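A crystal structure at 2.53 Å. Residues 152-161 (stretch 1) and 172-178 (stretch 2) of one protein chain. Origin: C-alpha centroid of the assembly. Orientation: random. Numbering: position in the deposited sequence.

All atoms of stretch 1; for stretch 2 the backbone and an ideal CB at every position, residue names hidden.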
# COMPACT_ATOMS: atom_id res chain seq x y z
N GLU A 152 4.08 -21.69 -15.19
CA GLU A 152 3.58 -22.61 -14.17
C GLU A 152 3.21 -21.83 -12.92
O GLU A 152 2.18 -22.09 -12.27
CB GLU A 152 4.64 -23.67 -13.82
CG GLU A 152 4.69 -24.85 -14.76
CD GLU A 152 5.89 -25.75 -14.51
OE1 GLU A 152 7.03 -25.25 -14.66
OE2 GLU A 152 5.71 -26.96 -14.20
N ILE A 153 4.07 -20.88 -12.57
CA ILE A 153 3.80 -20.01 -11.44
C ILE A 153 2.54 -19.16 -11.71
O ILE A 153 1.59 -19.22 -10.93
CB ILE A 153 5.07 -19.22 -11.04
CG1 ILE A 153 5.98 -20.14 -10.22
CG2 ILE A 153 4.73 -18.00 -10.22
CD1 ILE A 153 7.41 -19.69 -10.21
N GLN A 154 2.50 -18.42 -12.83
CA GLN A 154 1.29 -17.69 -13.23
C GLN A 154 0.04 -18.60 -13.07
O GLN A 154 -0.91 -18.26 -12.36
CB GLN A 154 1.42 -17.18 -14.69
CG GLN A 154 2.40 -15.97 -14.90
CD GLN A 154 2.84 -15.72 -16.39
OE1 GLN A 154 4.03 -15.57 -16.69
NE2 GLN A 154 1.86 -15.68 -17.32
N LYS A 155 0.07 -19.78 -13.70
CA LYS A 155 -1.09 -20.68 -13.73
C LYS A 155 -1.48 -21.24 -12.36
O LYS A 155 -2.67 -21.39 -12.07
CB LYS A 155 -0.85 -21.87 -14.67
CG LYS A 155 -0.89 -21.58 -16.18
CD LYS A 155 -1.45 -22.81 -16.91
CE LYS A 155 -1.30 -22.75 -18.44
NZ LYS A 155 -1.76 -24.03 -19.11
N LEU A 156 -0.49 -21.58 -11.54
CA LEU A 156 -0.74 -22.15 -10.21
C LEU A 156 -1.43 -21.19 -9.25
O LEU A 156 -2.28 -21.61 -8.46
CB LEU A 156 0.57 -22.58 -9.53
CG LEU A 156 1.06 -23.99 -9.78
CD1 LEU A 156 2.46 -24.19 -9.18
CD2 LEU A 156 0.05 -25.01 -9.22
N THR A 157 -0.97 -19.92 -9.28
CA THR A 157 -1.55 -18.80 -8.52
C THR A 157 -3.02 -18.61 -8.86
O THR A 157 -3.89 -18.59 -7.98
CB THR A 157 -0.82 -17.47 -8.88
OG1 THR A 157 0.59 -17.59 -8.64
CG2 THR A 157 -1.34 -16.32 -8.07
N SER A 158 -3.29 -18.49 -10.15
CA SER A 158 -4.62 -18.22 -10.64
C SER A 158 -5.56 -19.38 -10.27
O SER A 158 -6.70 -19.18 -9.83
CB SER A 158 -4.57 -18.00 -12.15
OG SER A 158 -5.81 -17.53 -12.64
N ALA A 159 -5.06 -20.60 -10.40
CA ALA A 159 -5.80 -21.78 -9.99
C ALA A 159 -6.14 -21.70 -8.52
O ALA A 159 -7.25 -22.07 -8.12
CB ALA A 159 -4.96 -23.03 -10.23
N LEU A 160 -5.18 -21.25 -7.71
CA LEU A 160 -5.39 -21.18 -6.27
C LEU A 160 -6.41 -20.10 -5.88
O LEU A 160 -7.33 -20.37 -5.09
CB LEU A 160 -4.06 -21.00 -5.54
CG LEU A 160 -3.25 -22.28 -5.31
CD1 LEU A 160 -1.87 -21.92 -4.79
CD2 LEU A 160 -3.93 -23.24 -4.34
N LEU A 161 -6.25 -18.90 -6.44
CA LEU A 161 -7.25 -17.83 -6.28
C LEU A 161 -8.65 -18.31 -6.65
O LEU A 161 -9.59 -18.25 -5.84
CB LEU A 161 -6.89 -16.66 -7.17
CG LEU A 161 -5.67 -15.89 -6.68
CD1 LEU A 161 -4.99 -15.16 -7.84
CD2 LEU A 161 -6.08 -14.94 -5.55
N UNK A 172 2.44 -19.52 1.04
CA UNK A 172 3.22 -20.72 1.36
C UNK A 172 3.74 -21.38 0.07
O UNK A 172 4.94 -21.68 -0.05
CB UNK A 172 2.37 -21.71 2.16
N UNK A 173 2.86 -21.56 -0.90
CA UNK A 173 3.25 -22.20 -2.16
C UNK A 173 4.22 -21.35 -2.94
O UNK A 173 5.24 -21.85 -3.41
CB UNK A 173 2.02 -22.49 -3.02
N UNK A 174 3.92 -20.06 -3.08
CA UNK A 174 4.79 -19.16 -3.86
C UNK A 174 6.22 -19.09 -3.35
O UNK A 174 7.14 -19.01 -4.16
CB UNK A 174 4.20 -17.75 -3.86
N UNK A 175 6.39 -19.11 -2.03
CA UNK A 175 7.72 -18.98 -1.42
C UNK A 175 8.58 -20.22 -1.73
O UNK A 175 9.82 -20.14 -1.83
CB UNK A 175 7.60 -18.79 0.09
N UNK A 176 7.91 -21.36 -1.91
CA UNK A 176 8.59 -22.61 -2.15
C UNK A 176 8.82 -22.87 -3.67
O UNK A 176 9.34 -23.93 -4.06
CB UNK A 176 7.78 -23.75 -1.53
N UNK A 177 8.48 -21.89 -4.51
CA UNK A 177 8.74 -21.97 -5.95
C UNK A 177 9.76 -20.93 -6.46
O UNK A 177 9.96 -20.81 -7.67
CB UNK A 177 7.42 -21.80 -6.71
N UNK A 178 10.43 -20.22 -5.55
CA UNK A 178 11.11 -18.96 -5.87
C UNK A 178 12.55 -18.87 -5.35
O UNK A 178 12.89 -19.43 -4.34
CB UNK A 178 10.30 -17.79 -5.30

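Stretch 1 is helical throughout; the CA-to-CB bonds of I153, L156 and L160 point toward stretch 2, and that of T157 points sideways. Stretch 2 is helical from 172 to 175.

Position 172 lies on the helix with nothing of stretch 1 within 5.5 Å of its ideal CB, so polar, charged or apolar side chains would all be allowed. The deposited residue is T172, whose hydroxyl is hydrogen-bonded elsewhere in the structure.

At position 173 the CA-to-CB bond points toward stretch 1, and the ideal CB lies 4.3 Å from CD1 of L160. What is offered is a hydrocarbon surface close at hand, which suits a compact or medium apolar side chain such as alanine, valine, isoleucine or leucine. The residue is V173, in the t rotamer, and its CG2 packs 4.1 Å from CD1 of L160.

At position 174 the CB points sideways and has no close neighbour in stretch 1, so a short side chain would make little contact. A long one could fold back to reach I153 and the hydroxyl of T157; because T157 OG1 spends its proton on I153 O (3.0 Å), OG1 itself can still accept. Lysine, glutamine or arginine would be reasonable, and methionine could use the apolar part. The residue is R174, with chi1 to chi3 all m, a folded course that brings its end closer to stretch 1. I153 CG2 lies over one face of the guanidinium, 3.3 Å from R174 NE, while R174 NH1 gives a weak hydrogen bond to T157 OG1 (3.3 Å, 129° at the hydrogen).

Positions 175 and 176 are out of reach of stretch 1, which would again allow any of these kinds. They are K175 and H176; H176 ND1 donates to T172 O at 2.9 Å, tying the ring back to the preceding helical turn.

Position 177, with phi/psi of -114/9, has left the helix, yet its CB points toward stretch 1 and sits 4.1 Å from CD1 of I153. With L156 also nearby, the surroundings are aliphatic and favour leucine, isoleucine or methionine. The residue is L177 (m, t). Its CD1 reaches 3.6 Å from L156 CD1 and 3.9 Å from I153 CG1, so one methyl touches side chains from successive turns of the helix.

Position 178 has an extended backbone (-132/149) and a sideways CB without close neighbours in stretch 1; many residues would fit. It is S178, whose CB comes no closer than 6.0 Å to I153 CD1.

Stretch 2 (172-178) TVRKHLS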
# COMPACT_ATOMS: atom_id res chain seq x y z
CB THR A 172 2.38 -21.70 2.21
OG1 THR A 172 2.23 -21.16 3.54
CG2 THR A 172 3.03 -23.07 2.30
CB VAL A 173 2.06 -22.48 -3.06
CG1 VAL A 173 2.53 -23.13 -4.33
CG2 VAL A 173 1.06 -23.41 -2.35
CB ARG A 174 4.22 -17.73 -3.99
CG ARG A 174 3.20 -17.56 -5.12
CD ARG A 174 3.73 -17.99 -6.49
NE ARG A 174 4.67 -17.03 -7.08
CZ ARG A 174 4.31 -15.90 -7.71
NH1 ARG A 174 3.04 -15.58 -7.82
NH2 ARG A 174 5.23 -15.09 -8.22
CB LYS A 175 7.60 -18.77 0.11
CG LYS A 175 6.99 -17.42 0.52
CD LYS A 175 6.85 -17.20 2.05
CE LYS A 175 5.73 -18.03 2.71
NZ LYS A 175 5.70 -17.80 4.21
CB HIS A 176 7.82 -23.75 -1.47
CG HIS A 176 8.01 -23.81 0.02
ND1 HIS A 176 7.23 -23.09 0.90
CD2 HIS A 176 8.89 -24.50 0.78
CE1 HIS A 176 7.63 -23.34 2.14
NE2 HIS A 176 8.64 -24.18 2.09
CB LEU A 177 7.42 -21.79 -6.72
CG LEU A 177 6.37 -22.91 -6.56
CD1 LEU A 177 5.10 -22.58 -7.30
CD2 LEU A 177 6.90 -24.24 -7.05
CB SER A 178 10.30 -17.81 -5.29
OG SER A 178 10.94 -16.57 -5.47
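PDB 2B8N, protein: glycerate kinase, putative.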